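Local coordinates for protein probable M18 family aminopeptidase 1 (Thermotoga maritima, PDB 2GLF) that belongs to the M18 family of metallopeptidases and probably acts as a zinc-dependent aminopeptidase, here with manganese ions bound at its metal centre, at residues N87-H92 with S445-L450; S321-D326 with V441-L446; E371-V376 with D413-G418. All blocks are in the same frame, centred on the assembly; numbering follows the deposited sequence.

Contact 1 of 3, residues N87-H92 with S445-L450. With MN (manganese (II) ion), chain E.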
loop_
_atom_site.group_PDB
_atom_site.type_symbol
_atom_site.label_atom_id
_atom_site.label_comp_id
_atom_site.label_asym_id
_atom_site.label_seq_id
_atom_site.Cartn_x
_atom_site.Cartn_y
_atom_site.Cartn_z
ATOM N N ASN A 87 -44.356 9.599 38.567
ATOM C CA ASN A 87 -43.986 9.964 37.209
ATOM C C ASN A 87 -42.712 10.792 37.264
ATOM O O ASN A 87 -42.738 11.980 37.583
ATOM C CB ASN A 87 -45.106 10.765 36.547
ATOM C CG ASN A 87 -46.210 9.880 36.000
ATOM O OD1 ASN A 87 -46.209 8.659 36.208
ATOM N ND2 ASN A 87 -47.158 10.489 35.291
ATOM N N LEU A 88 -41.592 10.147 36.964
ATOM C CA LEU A 88 -40.303 10.815 36.986
ATOM C C LEU A 88 -39.756 11.061 35.596
ATOM O O LEU A 88 -39.878 10.224 34.706
ATOM C CB LEU A 88 -39.277 9.969 37.728
ATOM C CG LEU A 88 -39.493 9.636 39.190
ATOM C CD1 LEU A 88 -38.351 8.727 39.635
ATOM C CD2 LEU A 88 -39.542 10.911 40.018
ATOM N N VAL A 89 -39.155 12.223 35.420
ATOM C CA VAL A 89 -38.508 12.555 34.168
ATOM C C VAL A 89 -37.078 12.790 34.662
ATOM O O VAL A 89 -36.865 13.522 35.635
ATOM C CB VAL A 89 -39.122 13.824 33.538
ATOM C CG1 VAL A 89 -39.149 14.936 34.553
ATOM C CG2 VAL A 89 -38.335 14.240 32.315
ATOM N N VAL A 90 -36.103 12.135 34.039
ATOM C CA VAL A 90 -34.716 12.279 34.472
ATOM C C VAL A 90 -33.796 12.795 33.386
ATOM O O VAL A 90 -33.998 12.514 32.202
ATOM C CB VAL A 90 -34.155 10.941 34.975
ATOM C CG1 VAL A 90 -34.983 10.450 36.135
ATOM C CG2 VAL A 90 -34.157 9.916 33.850
ATOM N N ALA A 91 -32.780 13.545 33.801
ATOM C CA ALA A 91 -31.803 14.103 32.875
ATOM C C ALA A 91 -30.434 14.229 33.539
ATOM O O ALA A 91 -30.281 13.946 34.729
ATOM C CB ALA A 91 -32.271 15.460 32.385
ATOM N N HIS A 92 -29.433 14.633 32.763
ATOM C CA HIS A 92 -28.090 14.810 33.298
ATOM C C HIS A 92 -27.657 16.262 33.127
ATOM O O HIS A 92 -28.035 16.928 32.163
ATOM C CB HIS A 92 -27.098 13.840 32.630
ATOM C CG HIS A 92 -26.798 14.135 31.190
ATOM N ND1 HIS A 92 -25.755 14.952 30.800
ATOM C CD2 HIS A 92 -27.346 13.655 30.048
ATOM C CE1 HIS A 92 -25.672 14.956 29.480
ATOM N NE2 HIS A 92 -26.626 14.177 28.999
ATOM N N SER A 445 -47.502 17.348 30.704
ATOM C CA SER A 445 -48.692 16.547 30.486
ATOM C C SER A 445 -48.417 15.054 30.659
ATOM O O SER A 445 -49.346 14.263 30.782
ATOM C CB SER A 445 -49.270 16.838 29.101
ATOM O OG SER A 445 -48.281 16.714 28.100
ATOM N N LEU A 446 -47.148 14.662 30.668
ATOM C CA LEU A 446 -46.820 13.257 30.857
ATOM C C LEU A 446 -46.758 12.935 32.342
ATOM O O LEU A 446 -47.063 11.811 32.756
ATOM C CB LEU A 446 -45.486 12.910 30.199
ATOM C CG LEU A 446 -45.540 12.541 28.715
ATOM C CD1 LEU A 446 -44.131 12.337 28.205
ATOM C CD2 LEU A 446 -46.368 11.277 28.516
HETATM N N MSE A 447 -46.357 13.917 33.144
HETATM C CA MSE A 447 -46.285 13.722 34.587
HETATM C C MSE A 447 -47.710 13.730 35.121
HETATM O O MSE A 447 -48.039 13.017 36.071
HETATM C CB MSE A 447 -45.507 14.854 35.248
HETATM C CG MSE A 447 -44.101 15.025 34.744
HETATM SE SE MSE A 447 -43.269 16.602 35.498
HETATM C CE MSE A 447 -41.800 15.759 36.434
ATOM N N GLU A 448 -48.547 14.545 34.485
ATOM C CA GLU A 448 -49.947 14.703 34.869
ATOM C C GLU A 448 -50.871 13.564 34.467
ATOM O O GLU A 448 -51.745 13.169 35.240
ATOM C CB GLU A 448 -50.517 15.996 34.271
ATOM C CG GLU A 448 -50.074 17.285 34.947
ATOM C CD GLU A 448 -50.600 18.533 34.236
ATOM O OE1 GLU A 448 -50.460 19.643 34.799
ATOM O OE2 GLU A 448 -51.145 18.405 33.114
ATOM N N LYS A 449 -50.677 13.030 33.266
ATOM C CA LYS A 449 -51.564 11.990 32.764
ATOM C C LYS A 449 -51.065 10.545 32.735
ATOM O O LYS A 449 -51.866 9.641 32.505
ATOM C CB LYS A 449 -52.052 12.387 31.366
ATOM C CG LYS A 449 -52.534 13.835 31.242
ATOM C CD LYS A 449 -54.020 13.993 31.531
ATOM C CE LYS A 449 -54.365 13.806 33.001
ATOM N NZ LYS A 449 -53.873 14.912 33.867
ATOM N N LEU A 450 -49.777 10.295 32.953
ATOM C CA LEU A 450 -49.324 8.902 32.931
ATOM C C LEU A 450 -49.745 8.158 34.191
ATOM O O LEU A 450 -50.282 7.035 34.068
ATOM C CB LEU A 450 -47.799 8.787 32.757
ATOM C CG LEU A 450 -47.271 8.660 31.317
ATOM C CD1 LEU A 450 -45.892 8.035 31.335
ATOM C CD2 LEU A 450 -48.200 7.799 30.487
ATOM O OXT LEU A 450 -49.528 8.711 35.288
HETATM MN MN MN E . -27.055 13.664 26.651
HETATM O O HOH W 1 -27.659 13.670 24.369
#

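Contact 2 of 3, residues S321-D326 with V441-L446. With MN (manganese (II) ion), chain E.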
loop_
_atom_site.group_PDB
_atom_site.type_symbol
_atom_site.label_atom_id
_atom_site.label_comp_id
_atom_site.label_asym_id
_atom_site.label_seq_id
_atom_site.Cartn_x
_atom_site.Cartn_y
_atom_site.Cartn_z
ATOM N N SER A 321 -43.611 5.541 35.980
ATOM C CA SER A 321 -43.233 5.672 34.593
ATOM C C SER A 321 -42.047 6.620 34.569
ATOM O O SER A 321 -42.078 7.678 35.201
ATOM C CB SER A 321 -44.397 6.254 33.802
ATOM O OG SER A 321 -45.584 5.532 34.079
ATOM N N VAL A 322 -40.991 6.231 33.866
ATOM C CA VAL A 322 -39.805 7.072 33.779
ATOM C C VAL A 322 -39.608 7.587 32.362
ATOM O O VAL A 322 -39.647 6.831 31.394
ATOM C CB VAL A 322 -38.525 6.307 34.223
ATOM C CG1 VAL A 322 -37.301 7.185 34.042
ATOM C CG2 VAL A 322 -38.643 5.882 35.675
ATOM N N ILE A 323 -39.431 8.895 32.253
ATOM C CA ILE A 323 -39.187 9.533 30.973
ATOM C C ILE A 323 -37.719 9.925 31.013
ATOM O O ILE A 323 -37.305 10.733 31.850
ATOM C CB ILE A 323 -40.010 10.822 30.790
ATOM C CG1 ILE A 323 -41.504 10.523 30.933
ATOM C CG2 ILE A 323 -39.691 11.447 29.425
ATOM C CD1 ILE A 323 -42.048 9.652 29.859
ATOM N N SER A 324 -36.930 9.322 30.132
ATOM C CA SER A 324 -35.508 9.614 30.032
ATOM C C SER A 324 -35.374 10.892 29.202
ATOM O O SER A 324 -35.481 10.857 27.976
ATOM C CB SER A 324 -34.797 8.453 29.338
ATOM O OG SER A 324 -33.410 8.700 29.218
ATOM N N GLY A 325 -35.152 12.018 29.869
ATOM C CA GLY A 325 -35.036 13.278 29.156
ATOM C C GLY A 325 -33.652 13.613 28.624
ATOM O O GLY A 325 -32.814 14.142 29.355
ATOM N N ASP A 326 -33.413 13.303 27.352
ATOM C CA ASP A 326 -32.133 13.591 26.715
ATOM C C ASP A 326 -32.383 13.978 25.256
ATOM O O ASP A 326 -33.422 13.655 24.688
ATOM C CB ASP A 326 -31.201 12.381 26.808
ATOM C CG ASP A 326 -29.730 12.771 26.753
ATOM O OD1 ASP A 326 -28.874 11.916 27.047
ATOM O OD2 ASP A 326 -29.425 13.932 26.418
ATOM N N VAL A 441 -44.082 21.119 27.372
ATOM C CA VAL A 441 -45.483 20.745 27.329
ATOM C C VAL A 441 -45.610 19.233 27.464
ATOM O O VAL A 441 -46.400 18.740 28.267
ATOM C CB VAL A 441 -46.132 21.187 26.014
ATOM C CG1 VAL A 441 -47.584 20.747 25.981
ATOM C CG2 VAL A 441 -46.028 22.694 25.870
ATOM N N ALA A 442 -44.822 18.501 26.679
ATOM C CA ALA A 442 -44.842 17.043 26.712
ATOM C C ALA A 442 -44.528 16.517 28.115
ATOM O O ALA A 442 -45.260 15.686 28.651
ATOM C CB ALA A 442 -43.844 16.488 25.703
ATOM N N TYR A 443 -43.446 17.012 28.708
ATOM C CA TYR A 443 -43.037 16.590 30.048
ATOM C C TYR A 443 -44.085 16.845 31.128
ATOM O O TYR A 443 -44.276 16.024 32.024
ATOM C CB TYR A 443 -41.743 17.298 30.452
ATOM C CG TYR A 443 -40.503 16.772 29.769
ATOM C CD1 TYR A 443 -39.276 17.405 29.949
ATOM C CD2 TYR A 443 -40.551 15.645 28.944
ATOM C CE1 TYR A 443 -38.122 16.931 29.327
ATOM C CE2 TYR A 443 -39.405 15.164 28.318
ATOM C CZ TYR A 443 -38.193 15.814 28.515
ATOM O OH TYR A 443 -37.047 15.358 27.904
ATOM N N ARG A 444 -44.752 17.992 31.047
ATOM C CA ARG A 444 -45.763 18.371 32.025
ATOM C C ARG A 444 -47.003 17.505 31.923
ATOM O O ARG A 444 -47.502 16.995 32.927
ATOM C CB ARG A 444 -46.157 19.836 31.837
ATOM C CG ARG A 444 -47.302 20.279 32.718
ATOM C CD ARG A 444 -47.655 21.740 32.493
ATOM N NE ARG A 444 -48.880 22.106 33.197
ATOM C CZ ARG A 444 -49.363 23.342 33.270
ATOM N NH1 ARG A 444 -48.722 24.345 32.682
ATOM N NH2 ARG A 444 -50.487 23.573 33.936
ATOM N N SER A 445 -47.502 17.348 30.704
ATOM C CA SER A 445 -48.692 16.547 30.486
ATOM C C SER A 445 -48.417 15.054 30.659
ATOM O O SER A 445 -49.346 14.263 30.782
ATOM C CB SER A 445 -49.270 16.838 29.101
ATOM O OG SER A 445 -48.281 16.714 28.100
ATOM N N LEU A 446 -47.148 14.662 30.668
ATOM C CA LEU A 446 -46.820 13.257 30.857
ATOM C C LEU A 446 -46.758 12.935 32.342
ATOM O O LEU A 446 -47.063 11.811 32.756
ATOM C CB LEU A 446 -45.486 12.910 30.199
ATOM C CG LEU A 446 -45.540 12.541 28.715
ATOM C CD1 LEU A 446 -44.131 12.337 28.205
ATOM C CD2 LEU A 446 -46.368 11.277 28.516
HETATM MN MN MN E . -27.055 13.664 26.651
HETATM O O HOH W 1 -27.659 13.670 24.369
#

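Contact 3 of 3, residues E371-V376 with D413-G418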
loop_
_atom_site.group_PDB
_atom_site.type_symbol
_atom_site.label_atom_id
_atom_site.label_comp_id
_atom_site.label_asym_id
_atom_site.label_seq_id
_atom_site.Cartn_x
_atom_site.Cartn_y
_atom_site.Cartn_z
ATOM N N GLU A 371 -46.058 -1.657 24.586
ATOM C CA GLU A 371 -47.112 -1.284 25.524
ATOM C C GLU A 371 -46.872 0.092 26.130
ATOM O O GLU A 371 -47.794 0.905 26.222
ATOM C CB GLU A 371 -47.243 -2.320 26.646
ATOM C CG GLU A 371 -46.209 -3.436 26.620
ATOM C CD GLU A 371 -46.450 -4.443 25.512
ATOM O OE1 GLU A 371 -47.464 -5.175 25.572
ATOM O OE2 GLU A 371 -45.618 -4.499 24.581
ATOM N N PHE A 372 -45.636 0.363 26.536
ATOM C CA PHE A 372 -45.316 1.653 27.133
ATOM C C PHE A 372 -45.364 2.773 26.092
ATOM O O PHE A 372 -45.846 3.870 26.371
ATOM C CB PHE A 372 -43.938 1.618 27.787
ATOM C CG PHE A 372 -43.665 2.800 28.660
ATOM C CD1 PHE A 372 -42.426 3.431 28.638
ATOM C CD2 PHE A 372 -44.653 3.293 29.508
ATOM C CE1 PHE A 372 -42.175 4.539 29.448
ATOM C CE2 PHE A 372 -44.415 4.401 30.322
ATOM C CZ PHE A 372 -43.178 5.025 30.295
ATOM N N VAL A 373 -44.860 2.511 24.891
ATOM C CA VAL A 373 -44.899 3.528 23.852
ATOM C C VAL A 373 -46.374 3.828 23.570
ATOM O O VAL A 373 -46.747 4.959 23.233
ATOM C CB VAL A 373 -44.205 3.042 22.557
ATOM C CG1 VAL A 373 -44.227 4.146 21.504
ATOM C CG2 VAL A 373 -42.775 2.627 22.862
ATOM N N ALA A 374 -47.212 2.807 23.719
ATOM C CA ALA A 374 -48.645 2.961 23.499
ATOM C C ALA A 374 -49.195 3.949 24.525
ATOM O O ALA A 374 -49.861 4.920 24.177
ATOM C CB ALA A 374 -49.337 1.613 23.640
ATOM N N ARG A 375 -48.904 3.696 25.796
ATOM C CA ARG A 375 -49.365 4.563 26.867
ATOM C C ARG A 375 -48.889 6.002 26.686
ATOM O O ARG A 375 -49.635 6.948 26.936
ATOM C CB ARG A 375 -48.892 4.017 28.213
ATOM C CG ARG A 375 -49.533 2.688 28.592
ATOM C CD ARG A 375 -48.934 2.145 29.872
ATOM N NE ARG A 375 -49.054 3.105 30.965
ATOM C CZ ARG A 375 -48.385 3.022 32.110
ATOM N NH1 ARG A 375 -47.541 2.015 32.313
ATOM N NH2 ARG A 375 -48.561 3.944 33.054
ATOM N N VAL A 376 -47.647 6.171 26.251
ATOM C CA VAL A 376 -47.095 7.504 26.044
ATOM C C VAL A 376 -47.730 8.168 24.826
ATOM O O VAL A 376 -48.003 9.364 24.829
ATOM C CB VAL A 376 -45.566 7.441 25.843
ATOM C CG1 VAL A 376 -45.015 8.830 25.522
ATOM C CG2 VAL A 376 -44.911 6.880 27.089
ATOM N N ASP A 413 -40.638 0.924 33.720
ATOM C CA ASP A 413 -40.634 1.187 32.284
ATOM C C ASP A 413 -40.099 2.578 31.966
ATOM O O ASP A 413 -40.452 3.560 32.622
ATOM C CB ASP A 413 -42.046 1.022 31.725
ATOM C CG ASP A 413 -42.449 -0.437 31.598
ATOM O OD1 ASP A 413 -42.181 -1.045 30.541
ATOM O OD2 ASP A 413 -43.017 -0.984 32.563
ATOM N N VAL A 414 -39.241 2.650 30.951
ATOM C CA VAL A 414 -38.620 3.902 30.543
ATOM C C VAL A 414 -38.759 4.166 29.048
ATOM O O VAL A 414 -39.017 3.250 28.266
ATOM C CB VAL A 414 -37.132 3.889 30.887
ATOM C CG1 VAL A 414 -36.564 5.299 30.820
ATOM C CG2 VAL A 414 -36.939 3.265 32.258
ATOM N N ILE A 415 -38.573 5.429 28.667
ATOM C CA ILE A 415 -38.672 5.868 27.272
ATOM C C ILE A 415 -37.878 7.159 27.085
ATOM O O ILE A 415 -38.093 8.133 27.800
ATOM C CB ILE A 415 -40.149 6.142 26.866
ATOM C CG1 ILE A 415 -40.233 6.576 25.402
ATOM C CG2 ILE A 415 -40.740 7.227 27.751
ATOM C CD1 ILE A 415 -39.811 5.513 24.430
ATOM N N ASP A 416 -36.956 7.160 26.127
ATOM C CA ASP A 416 -36.150 8.347 25.853
ATOM C C ASP A 416 -37.019 9.389 25.156
ATOM O O ASP A 416 -37.779 9.065 24.243
ATOM C CB ASP A 416 -34.959 7.992 24.963
ATOM C CG ASP A 416 -34.069 6.930 25.578
ATOM O OD1 ASP A 416 -34.281 5.727 25.304
ATOM O OD2 ASP A 416 -33.162 7.305 26.346
HETATM N N MSE A 417 -36.901 10.642 25.579
HETATM C CA MSE A 417 -37.699 11.708 24.991
HETATM C C MSE A 417 -37.029 13.060 25.205
HETATM O O MSE A 417 -36.487 13.341 26.275
HETATM C CB MSE A 417 -39.086 11.698 25.623
HETATM C CG MSE A 417 -40.140 12.423 24.830
HETATM SE SE MSE A 417 -41.896 11.945 25.465
HETATM C CE MSE A 417 -42.103 10.285 24.498
ATOM N N GLY A 418 -37.064 13.893 24.174
ATOM C CA GLY A 418 -36.447 15.202 24.260
ATOM C C GLY A 418 -36.359 15.875 22.903
ATOM O O GLY A 418 -36.799 15.309 21.904
#

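Contact 1 of 3, residues N87-H92 with S445-L450
Asn87 and Met447 mark the point where the two backbones come nearest, their CA atoms 5.1 Å apart. Strand 87-92 and the helical turn 445-449 run almost antiparallel, with 157° between their N-to-C directions. Their short axes approach to 8.0 Å, and since helix 433-449 stops here, the start of the strand meets the end of the helix. Asn87 turns its CB toward the helix, with CG anti to the carbonyl carbon (chi1 -81°). Its amide nitrogen works between two acceptors. Asn87 ND2 donates to Met447 O at 2.8 Å, standing above the carbonyl plane rather than in it. A second hydrogen bond runs from Asn87 ND2 to Leu450 OXT at 3.0 Å, the oxygen tilted 20° out of the amide plane. The contact therefore gives the chain's own terminal carboxylate a hydrogen-bond partner. Two residues further along the strand the chemistry turns apolar: Val89 CG1 meets Met447 CE at 3.4 Å, the two side chains crossing at about a right angle. Met447 is a selenomethionine, and its bend at chi3 brings CE to the valine. Ala260 and Leu261 of helix 248-263 and Val272 of the neighbouring strand also pack against Met447. At the far end of the same strand, His92 binds manganese through NE2 together with Asp249 and Asp326. An amide N-H group set against a carbonyl of the last helical turn and the terminal carboxylate is likely to offset part of the negative potential gathered at this helix end.

Contact 2 of 3, residues S321-D326 with V441-L446
Ile323 meets the helix with both of its branches. Its CG2 lies 3.9 Å from Tyr443 CE2, approaching the ring obliquely, while Ile323 CD1 reaches Leu446 CD1 at 3.8 Å, those two side chains crossing at about a right angle. Two residues on, Gly325 offers bare backbone to the tyrosine, with Gly325 CA 3.2 Å from Tyr443 OH. Tyr443 has CG anti to the carbonyl carbon (chi1 -75°), and although its CB does not point at the strand, the far end of the ring comes nearer to it. The hydroxyl is hydrogen-bonded to Met417 O on strand 414-421, the next strand of the sheet, so one side chain ties the helix to two strands. A phenylalanine in place of Tyr443 would probably leave the Met417 carbonyl without this mate and lose the hydroxyl's contact with Gly325. The layout is that of an alpha/beta core: helix 433-449 lies on one face of the mixed sheet, its segment running antiparallel to strand 321-325 (168°) at an axis distance of 10.6 Å. Cys253, Thr256 and Ala260 of helix 248-263 also pack against Tyr443. Within helix 433-449, Ser445 OG donates to Val441 O at 2.8 Å, an oxygen that also accepts Ser445 N. Just past the packed residues, Asp326 turns its CB away from the helix and binds manganese through both carboxylate oxygens, with OD2 at 2.4 Å from the metal, in a site that also includes His92, Asp249 and a water.

Contact 3 of 3, residues E371-V376 with D413-G418
Asp413 opens the contact by laying its CB over one face of the Phe372 ring, 3.9 Å from the ring centroid and 12° off the normal, a CH-pi contact. The two side chains slide past each other in opposite directions, and the carboxylate goes on to a salt bridge between Asp413 OD2 and Arg69 of a second subunit. The first torsion of Phe372 sets CG anti to the backbone N (chi1 -168°). The opposite face of its ring is covered over the centre by Val376 CG2, from one turn further along the helix. Val414 turns its side chain away, yet its carbonyl comes to the ring edge, with Val414 O 3.4 Å from Phe372 CD1. Ile415 faces the helix again: its CG2 approaches Phe372 CE1 obliquely at 3.5 Å, and its CD1 is 4.4 Å from Val373 CG2. Met417, a selenomethionine bent at chi3, meets Val376 tip to tip, Met417 CE lying 3.4 Å from Val376 CG1. Asp413, Ile415 and Met417 thus give the helix one side of an extended chain. The helix segment crosses the strand segment steeply, at -55° with axes 9.1 Å apart; helix 370-382 belongs to the layer that covers one face of the mixed sheet in an alpha/beta fold, here beside a subunit interface.

How the contacts relate
All three contacts set a helix on the same mixed sheet, with strand 321-329 between strands 87-92 and 414-421. Contacts 1 and 2 share helix 433-449, and their centres lie about 4 Å apart; contact 3 uses helix 370-382 instead, with its centre about 9 Å from that of contact 2. Every contact is largely buried, but they differ at their margins. Contact 1 joins apolar packing to polar bonds at the chain terminus, contact 2 forms no hydrogen bond across its own segments, and contact 3 combines packing round one aromatic ring with a charged edge facing another subunit. The strands of contacts 1 and 2 lead to one manganese ion, whereas contact 3 stands away from the metal.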